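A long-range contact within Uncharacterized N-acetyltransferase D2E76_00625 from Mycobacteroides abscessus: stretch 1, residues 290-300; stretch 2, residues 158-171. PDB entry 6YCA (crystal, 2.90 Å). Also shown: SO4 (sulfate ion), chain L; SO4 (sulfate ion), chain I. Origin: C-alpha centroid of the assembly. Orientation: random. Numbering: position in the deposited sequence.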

ATOM      1  N   PRO A 290     -18.820  -7.587  20.253  1.00 22.30           N
ATOM      2  CA  PRO A 290     -18.638  -6.253  20.844  1.00 23.27           C
ATOM      3  C   PRO A 290     -19.144  -6.139  22.269  1.00 24.25           C
ATOM      4  O   PRO A 290     -18.657  -5.283  23.017  1.00 26.12           O
ATOM      5  CB  PRO A 290     -19.436  -5.340  19.903  1.00 22.76           C
ATOM      6  CG  PRO A 290     -19.469  -6.065  18.618  1.00 20.54           C
ATOM      7  CD  PRO A 290     -19.548  -7.516  18.973  1.00 17.94           C
ATOM      8  N   HIS A 291     -20.081  -6.985  22.679  1.00 20.00           N
ATOM      9  CA  HIS A 291     -20.652  -6.907  24.015  1.00 36.38           C
ATOM     10  C   HIS A 291     -19.883  -7.715  25.052  1.00 34.84           C
ATOM     11  O   HIS A 291     -20.234  -7.672  26.237  1.00 33.07           O
ATOM     12  CB  HIS A 291     -22.122  -7.320  23.980  1.00 32.88           C
ATOM     13  CG  HIS A 291     -22.974  -6.433  23.127  1.00 31.56           C
ATOM     14  ND1 HIS A 291     -23.364  -5.170  23.522  1.00 31.69           N
ATOM     15  CD2 HIS A 291     -23.521  -6.631  21.904  1.00 28.83           C
ATOM     16  CE1 HIS A 291     -24.110  -4.627  22.578  1.00 31.60           C
ATOM     17  NE2 HIS A 291     -24.221  -5.493  21.585  1.00 32.32           N
ATOM     18  N   LEU A 292     -18.853  -8.452  24.640  1.00 35.52           N
ATOM     19  CA  LEU A 292     -18.054  -9.231  25.576  1.00 32.58           C
ATOM     20  C   LEU A 292     -16.902  -8.446  26.186  1.00 31.68           C
ATOM     21  O   LEU A 292     -16.365  -8.867  27.215  1.00 37.83           O
ATOM     22  CB  LEU A 292     -17.472 -10.454  24.865  1.00 25.45           C
ATOM     23  CG  LEU A 292     -18.434 -11.613  24.633  1.00 26.46           C
ATOM     24  CD1 LEU A 292     -17.763 -12.696  23.818  1.00 27.20           C
ATOM     25  CD2 LEU A 292     -18.899 -12.162  25.959  1.00 31.48           C
ATOM     26  N   VAL A 293     -16.520  -7.319  25.595  1.00 25.92           N
ATOM     27  CA  VAL A 293     -15.307  -6.613  25.982  1.00 27.03           C
ATOM     28  C   VAL A 293     -15.653  -5.205  26.441  1.00 30.85           C
ATOM     29  O   VAL A 293     -16.635  -4.603  25.992  1.00 38.18           O
ATOM     30  CB  VAL A 293     -14.276  -6.579  24.833  1.00 31.77           C
ATOM     31  CG1 VAL A 293     -13.676  -7.969  24.611  1.00 28.50           C
ATOM     32  CG2 VAL A 293     -14.925  -6.063  23.558  1.00 19.97           C
ATOM     33  N   THR A 294     -14.817  -4.675  27.338  1.00 27.52           N
ATOM     34  CA  THR A 294     -15.001  -3.312  27.821  1.00 28.24           C
ATOM     35  C   THR A 294     -14.788  -2.285  26.720  1.00 29.58           C
ATOM     36  O   THR A 294     -15.312  -1.171  26.825  1.00 24.85           O
ATOM     37  CB  THR A 294     -14.047  -3.016  28.977  1.00 31.22           C
ATOM     38  OG1 THR A 294     -12.703  -3.004  28.488  1.00 43.35           O
ATOM     39  CG2 THR A 294     -14.168  -4.070  30.052  1.00 26.36           C
ATOM     40  N   ASP A 295     -14.013  -2.628  25.685  1.00 26.18           N
ATOM     41  CA  ASP A 295     -13.739  -1.751  24.550  1.00 24.46           C
ATOM     42  C   ASP A 295     -14.357  -2.360  23.302  1.00 21.90           C
ATOM     43  O   ASP A 295     -13.670  -3.056  22.541  1.00 21.10           O
ATOM     44  CB  ASP A 295     -12.228  -1.573  24.371  1.00 24.97           C
ATOM     45  CG  ASP A 295     -11.877  -0.477  23.382  1.00 23.31           C
ATOM     46  OD1 ASP A 295     -12.788   0.036  22.703  1.00 23.32           O
ATOM     47  OD2 ASP A 295     -10.682  -0.122  23.288  1.00 23.68           O
ATOM     48  N   PRO A 296     -15.629  -2.076  23.011  1.00 22.01           N
ATOM     49  CA  PRO A 296     -16.263  -2.662  21.815  1.00 21.11           C
ATOM     50  C   PRO A 296     -15.517  -2.377  20.524  1.00 24.51           C
ATOM     51  O   PRO A 296     -15.617  -3.168  19.575  1.00 25.36           O
ATOM     52  CB  PRO A 296     -17.661  -2.032  21.808  1.00 22.96           C
ATOM     53  CG  PRO A 296     -17.897  -1.616  23.233  1.00 26.87           C
ATOM     54  CD  PRO A 296     -16.557  -1.240  23.790  1.00 23.10           C
ATOM     55  N   ARG A 297     -14.764  -1.281  20.457  1.00 22.77           N
ATOM     56  CA  ARG A 297     -14.012  -0.957  19.251  1.00 27.61           C
ATOM     57  C   ARG A 297     -12.769  -1.819  19.069  1.00 30.70           C
ATOM     58  O   ARG A 297     -12.095  -1.694  18.039  1.00 32.24           O
ATOM     59  CB  ARG A 297     -13.672   0.532  19.210  1.00 22.32           C
ATOM     60  CG  ARG A 297     -14.902   1.394  19.028  1.00 22.89           C
ATOM     61  CD  ARG A 297     -14.571   2.860  19.080  1.00 24.15           C
ATOM     62  NE  ARG A 297     -15.781   3.670  19.086  1.00 24.88           N
ATOM     63  CZ  ARG A 297     -15.799   4.974  19.326  1.00 26.20           C
ATOM     64  NH1 ARG A 297     -14.665   5.618  19.587  1.00 26.92           N
ATOM     65  NH2 ARG A 297     -16.951   5.630  19.309  1.00 26.92           N
ATOM     66  N   ALA A 298     -12.449  -2.679  20.040  1.00 29.27           N
ATOM     67  CA  ALA A 298     -11.443  -3.707  19.819  1.00 19.94           C
ATOM     68  C   ALA A 298     -11.913  -4.754  18.820  1.00 19.02           C
ATOM     69  O   ALA A 298     -11.089  -5.506  18.293  1.00 18.69           O
ATOM     70  CB  ALA A 298     -11.088  -4.382  21.140  1.00 20.03           C
ATOM     71  N   VAL A 299     -13.207  -4.808  18.539  1.00 18.74           N
ATOM     72  CA  VAL A 299     -13.785  -5.765  17.608  1.00 21.86           C
ATOM     73  C   VAL A 299     -14.232  -4.976  16.387  1.00 25.45           C
ATOM     74  O   VAL A 299     -15.129  -4.129  16.478  1.00 36.68           O
ATOM     75  CB  VAL A 299     -14.959  -6.527  18.240  1.00 22.51           C
ATOM     76  CG1 VAL A 299     -15.517  -7.558  17.269  1.00 21.74           C
ATOM     77  CG2 VAL A 299     -14.529  -7.188  19.543  1.00 17.83           C
ATOM     78  N   ALA A 300     -13.605  -5.241  15.249  1.00 20.95           N
ATOM     79  CA  ALA A 300     -13.896  -4.533  14.013  1.00 22.27           C
ATOM     80  C   ALA A 300     -14.465  -5.504  12.993  1.00 28.37           C
ATOM     81  O   ALA A 300     -13.983  -6.633  12.859  1.00 35.98           O
ATOM     82  CB  ALA A 300     -12.630  -3.883  13.434  1.00 18.67           C
TER
HETATM   83  S   SO4 L 506     -10.700   3.280  17.854  1.00 75.70           S
HETATM   84  O1  SO4 L 506     -11.291   3.727  19.116  1.00 74.61           O
HETATM   85  O2  SO4 L 506      -9.344   3.812  17.736  1.00 80.42           O
HETATM   86  O3  SO4 L 506     -10.645   1.822  17.807  1.00 71.96           O
HETATM   87  O4  SO4 L 506     -11.512   3.770  16.741  1.00 74.05           O
HETATM   88  S   SO4 I 503     -19.748  -1.630  33.612  1.00 56.12           S
HETATM   89  O1  SO4 I 503     -19.688  -1.348  35.045  1.00 57.09           O
HETATM   90  O2  SO4 I 503     -19.697  -3.074  33.409  1.00 57.74           O
HETATM   91  O3  SO4 I 503     -18.617  -0.999  32.934  1.00 56.93           O
HETATM   92  O4  SO4 I 503     -20.992  -1.107  33.054  1.00 57.04           O
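Stretch 2 158-171: RIQRRRAAPLRPID

Stretch 2 runs antiparallel to stretch 1 and meets it along two separate ladders, one at each end of the contact, with the register shifted by one residue between them. Together the two segments bury 763 Å² of surface. Arg-158 to Gln-160 are extended as the last residues of a strand; the chain then turns through a short 3-10 segment, Arg-161 to Arg-163, closed by the bond from Arg-163 N to Gln-160 O (2.9 Å), and continues as an irregular, largely extended loop from Ala-165 onward.

In the first ladder, Ala-300 and Arg-158 form an antiparallel hydrogen-bonded pair: Arg-158 N donates to Ala-300 O (2.8 Å) and Ala-300 N to Arg-158 O (2.9 Å). The next pair, Val-299 and Ile-159, lies at a narrow position, CA to CA 4.5 Å, and directs both side chains to the same face of the sheet, where Val-299 CG2 rests 4.0 Å from Ile-159 CG1. Ala-298 O closes the ladder by accepting from Gln-160 N (2.9 Å); Ile-159 CA also approaches this oxygen at 3.2 Å in a CA-H...O contact.

Between the ladders both chains make 3-10 turns, and side chains pack closely here. The methyl of Ala-298 fits against the start of the Arg-163 side chain, CB to CB 3.5 Å, and its CB lies 4.3 Å from Ala-164 CB. From the other ladder, Val-293 fills the space beside Ala-164, its CG1 3.7 Å from Ala-164 CB and 3.6 Å from Ala-164 CA. Arg-163 reaches across to stretch 1, with Ala-298 N and Arg-297 C over one face of its guanidinium. At the edge of that group, Asp-295 OD2 receives NH2 (3.0 Å) and NE (3.2 Å) of Arg-163 in a salt bridge, while the sulfate ion of chain L, probably from the crystallisation liquor, accepts a hydrogen bond from Arg-163 NH2 through its O3 at 2.9 Å.

The second ladder is a single bridge, Val-293 with Pro-166, CA to CA 4.3 Å. Two bonds flank it: Thr-294 N to Ala-165 O (3.0 Å) and Leu-167 N to Leu-292 O (2.7 Å), both nearly straight. Leu-167 is a prominent bump at this end. Its CD1 lies 3.8 Å from Thr-294 CG2, a methyl that also packs 3.6 Å from Leu-167 CA, and its CD2 comes within 4.0 Å of His-291 O. Farther along, Ile-170 points toward stretch 1 and its CD1 just touches Leu-292 CD2, at 4.5 Å.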

ATOM      1  N   ARG A 158     -12.188  -8.715  13.141  1.00 21.19           N
ATOM      2  CA  ARG A 158     -10.800  -8.611  13.577  1.00 20.73           C
ATOM      3  C   ARG A 158     -10.796  -8.034  14.984  1.00 27.23           C
ATOM      4  O   ARG A 158     -11.290  -6.923  15.205  1.00 30.27           O
ATOM      5  CB  ARG A 158      -9.963  -7.703  12.678  1.00 18.78           C
ATOM      6  CG  ARG A 158      -9.474  -8.259  11.359  1.00 25.45           C
ATOM      7  CD  ARG A 158      -8.600  -7.177  10.732  1.00 30.79           C
ATOM      8  NE  ARG A 158      -7.461  -6.848  11.592  1.00 37.03           N
ATOM      9  CZ  ARG A 158      -6.719  -5.744  11.477  1.00 44.71           C
ATOM     10  NH1 ARG A 158      -6.995  -4.839  10.542  1.00 49.98           N
ATOM     11  NH2 ARG A 158      -5.706  -5.529  12.313  1.00 40.15           N
ATOM     12  N   ILE A 159     -10.260  -8.798  15.929  1.00 24.15           N
ATOM     13  CA  ILE A 159     -10.181  -8.399  17.327  1.00 18.82           C
ATOM     14  C   ILE A 159      -8.731  -8.066  17.638  1.00 24.86           C
ATOM     15  O   ILE A 159      -7.835  -8.880  17.385  1.00 30.12           O
ATOM     16  CB  ILE A 159     -10.680  -9.523  18.248  1.00 17.22           C
ATOM     17  CG1 ILE A 159     -12.123  -9.899  17.898  1.00 16.75           C
ATOM     18  CG2 ILE A 159     -10.566  -9.094  19.701  1.00 17.69           C
ATOM     19  CD1 ILE A 159     -12.673 -11.040  18.731  1.00 16.54           C
ATOM     20  N   GLN A 160      -8.494  -6.872  18.171  1.00 25.48           N
ATOM     21  CA  GLN A 160      -7.172  -6.507  18.672  1.00 25.59           C
ATOM     22  C   GLN A 160      -7.099  -7.002  20.114  1.00 25.70           C
ATOM     23  O   GLN A 160      -7.660  -6.387  21.023  1.00 31.81           O
ATOM     24  CB  GLN A 160      -6.929  -5.006  18.555  1.00 27.96           C
ATOM     25  CG  GLN A 160      -5.496  -4.649  18.159  1.00 35.45           C
ATOM     26  CD  GLN A 160      -5.109  -3.226  18.536  1.00 51.73           C
ATOM     27  OE1 GLN A 160      -4.139  -3.007  19.268  1.00 57.16           O
ATOM     28  NE2 GLN A 160      -5.861  -2.249  18.029  1.00 55.05           N
ATOM     29  N   ARG A 161      -6.419  -8.137  20.317  1.00 23.21           N
ATOM     30  CA  ARG A 161      -6.518  -8.865  21.584  1.00 22.80           C
ATOM     31  C   ARG A 161      -6.087  -8.030  22.784  1.00 21.55           C
ATOM     32  O   ARG A 161      -6.641  -8.198  23.876  1.00 20.41           O
ATOM     33  CB  ARG A 161      -5.722 -10.169  21.525  1.00 20.01           C
ATOM     34  CG  ARG A 161      -5.975 -11.100  22.699  1.00 21.23           C
ATOM     35  CD  ARG A 161      -5.034 -12.284  22.667  1.00 23.10           C
ATOM     36  NE  ARG A 161      -3.653 -11.888  22.930  1.00 26.43           N
ATOM     37  CZ  ARG A 161      -3.119 -11.775  24.142  1.00 30.57           C
ATOM     38  NH1 ARG A 161      -3.849 -12.033  25.219  1.00 27.58           N
ATOM     39  NH2 ARG A 161      -1.851 -11.410  24.276  1.00 40.04           N
ATOM     40  N   ARG A 162      -5.090  -7.152  22.617  1.00 25.12           N
ATOM     41  CA  ARG A 162      -4.626  -6.343  23.742  1.00 24.75           C
ATOM     42  C   ARG A 162      -5.729  -5.439  24.273  1.00 22.10           C
ATOM     43  O   ARG A 162      -5.747  -5.118  25.466  1.00 22.75           O
ATOM     44  CB  ARG A 162      -3.386  -5.534  23.355  1.00 35.59           C
ATOM     45  CG  ARG A 162      -3.613  -4.480  22.278  1.00 48.29           C
ATOM     46  CD  ARG A 162      -2.356  -3.654  22.034  1.00 54.48           C
ATOM     47  NE  ARG A 162      -1.327  -4.454  21.367  1.00 60.78           N
ATOM     48  CZ  ARG A 162      -0.288  -5.018  21.982  1.00 62.98           C
ATOM     49  NH1 ARG A 162       0.578  -5.743  21.284  1.00 61.40           N
ATOM     50  NH2 ARG A 162      -0.117  -4.862  23.292  1.00 61.37           N
ATOM     51  N   ARG A 163      -6.642  -5.006  23.408  1.00 21.66           N
ATOM     52  CA  ARG A 163      -7.760  -4.157  23.794  1.00 22.08           C
ATOM     53  C   ARG A 163      -9.007  -4.939  24.196  1.00 25.70           C
ATOM     54  O   ARG A 163     -10.023  -4.322  24.542  1.00 24.28           O
ATOM     55  CB  ARG A 163      -8.113  -3.211  22.651  1.00 21.92           C
ATOM     56  CG  ARG A 163      -6.949  -2.444  22.081  1.00 22.58           C
ATOM     57  CD  ARG A 163      -7.384  -1.734  20.816  1.00 23.55           C
ATOM     58  NE  ARG A 163      -8.568  -0.910  21.044  1.00 22.76           N
ATOM     59  CZ  ARG A 163      -9.155  -0.175  20.109  1.00 22.85           C
ATOM     60  NH1 ARG A 163      -8.670  -0.159  18.874  1.00 24.45           N
ATOM     61  NH2 ARG A 163     -10.230   0.537  20.408  1.00 23.20           N
ATOM     62  N   ALA A 164      -8.972  -6.267  24.141  1.00 29.81           N
ATOM     63  CA  ALA A 164     -10.172  -7.083  24.333  1.00 28.18           C
ATOM     64  C   ALA A 164     -10.196  -7.741  25.713  1.00 29.76           C
ATOM     65  O   ALA A 164     -10.231  -8.960  25.848  1.00 40.25           O
ATOM     66  CB  ALA A 164     -10.288  -8.113  23.213  1.00 27.72           C
ATOM     67  N   ALA A 165     -10.203  -6.917  26.753  1.00 26.47           N
ATOM     68  CA  ALA A 165     -10.422  -7.453  28.091  1.00 22.39           C
ATOM     69  C   ALA A 165     -11.918  -7.647  28.333  1.00 26.46           C
ATOM     70  O   ALA A 165     -12.724  -6.799  27.940  1.00 31.80           O
ATOM     71  CB  ALA A 165      -9.855  -6.506  29.142  1.00 23.15           C
ATOM     72  N   PRO A 166     -12.313  -8.744  28.981  1.00 24.53           N
ATOM     73  CA  PRO A 166     -13.744  -9.047  29.127  1.00 22.12           C
ATOM     74  C   PRO A 166     -14.466  -8.035  30.006  1.00 28.19           C
ATOM     75  O   PRO A 166     -13.939  -7.579  31.023  1.00 33.01           O
ATOM     76  CB  PRO A 166     -13.748 -10.433  29.782  1.00 22.59           C
ATOM     77  CG  PRO A 166     -12.389 -10.994  29.512  1.00 26.09           C
ATOM     78  CD  PRO A 166     -11.465  -9.819  29.517  1.00 25.80           C
ATOM     79  N   LEU A 167     -15.689  -7.691  29.594  1.00 28.41           N
ATOM     80  CA  LEU A 167     -16.521  -6.784  30.379  1.00 30.32           C
ATOM     81  C   LEU A 167     -16.923  -7.416  31.704  1.00 42.14           C
ATOM     82  O   LEU A 167     -16.849  -6.777  32.762  1.00 48.61           O
ATOM     83  CB  LEU A 167     -17.752  -6.385  29.566  1.00 28.51           C
ATOM     84  CG  LEU A 167     -18.709  -5.375  30.197  1.00 34.80           C
ATOM     85  CD1 LEU A 167     -17.988  -4.080  30.531  1.00 35.19           C
ATOM     86  CD2 LEU A 167     -19.874  -5.118  29.251  1.00 36.66           C
ATOM     87  N   ARG A 168     -17.368  -8.663  31.660  1.00 45.34           N
ATOM     88  CA  ARG A 168     -17.652  -9.456  32.836  1.00 42.53           C
ATOM     89  C   ARG A 168     -16.672 -10.617  32.851  1.00 37.62           C
ATOM     90  O   ARG A 168     -16.184 -11.020  31.793  1.00 37.57           O
ATOM     91  CB  ARG A 168     -19.082 -10.007  32.774  1.00 42.98           C
ATOM     92  CG  ARG A 168     -20.144  -8.932  32.616  1.00 43.19           C
ATOM     93  CD  ARG A 168     -20.454  -8.242  33.929  1.00 47.88           C
ATOM     94  NE  ARG A 168     -21.497  -7.230  33.767  1.00 51.77           N
ATOM     95  CZ  ARG A 168     -21.261  -5.926  33.656  1.00 49.64           C
ATOM     96  NH1 ARG A 168     -20.015  -5.472  33.694  1.00 53.22           N
ATOM     97  NH2 ARG A 168     -22.268  -5.075  33.506  1.00 45.01           N
ATOM     98  N   PRO A 169     -16.352 -11.164  34.021  1.00 35.88           N
ATOM     99  CA  PRO A 169     -15.398 -12.279  34.064  1.00 35.32           C
ATOM    100  C   PRO A 169     -15.906 -13.471  33.262  1.00 32.80           C
ATOM    101  O   PRO A 169     -17.093 -13.808  33.292  1.00 31.36           O
ATOM    102  CB  PRO A 169     -15.296 -12.602  35.559  1.00 34.36           C
ATOM    103  CG  PRO A 169     -16.554 -12.056  36.149  1.00 36.61           C
ATOM    104  CD  PRO A 169     -16.863 -10.824  35.358  1.00 35.48           C
ATOM    105  N   ILE A 170     -14.992 -14.095  32.524  1.00 28.74           N
ATOM    106  CA  ILE A 170     -15.302 -15.235  31.669  1.00 23.34           C
ATOM    107  C   ILE A 170     -14.577 -16.450  32.220  1.00 23.27           C
ATOM    108  O   ILE A 170     -13.350 -16.428  32.379  1.00 23.23           O
ATOM    109  CB  ILE A 170     -14.871 -14.981  30.216  1.00 24.48           C
ATOM    110  CG1 ILE A 170     -15.654 -13.824  29.595  1.00 23.99           C
ATOM    111  CG2 ILE A 170     -15.011 -16.252  29.389  1.00 21.60           C
ATOM    112  CD1 ILE A 170     -15.244 -13.527  28.161  1.00 20.45           C
ATOM    113  N   ASP A 171     -15.328 -17.508  32.508  1.00 30.02           N
ATOM    114  CA  ASP A 171     -14.715 -18.731  32.992  1.00 36.24           C
ATOM    115  C   ASP A 171     -14.132 -19.513  31.816  1.00 40.47           C
ATOM    116  O   ASP A 171     -14.539 -19.348  30.664  1.00 48.60           O
ATOM    117  CB  ASP A 171     -15.761 -19.587  33.708  1.00 39.33           C
ATOM    118  CG  ASP A 171     -15.154 -20.769  34.440  1.00 47.69           C
ATOM    119  OD1 ASP A 171     -13.923 -20.775  34.663  1.00 49.59           O
ATOM    120  OD2 ASP A 171     -15.914 -21.697  34.790  1.00 51.64           O
TER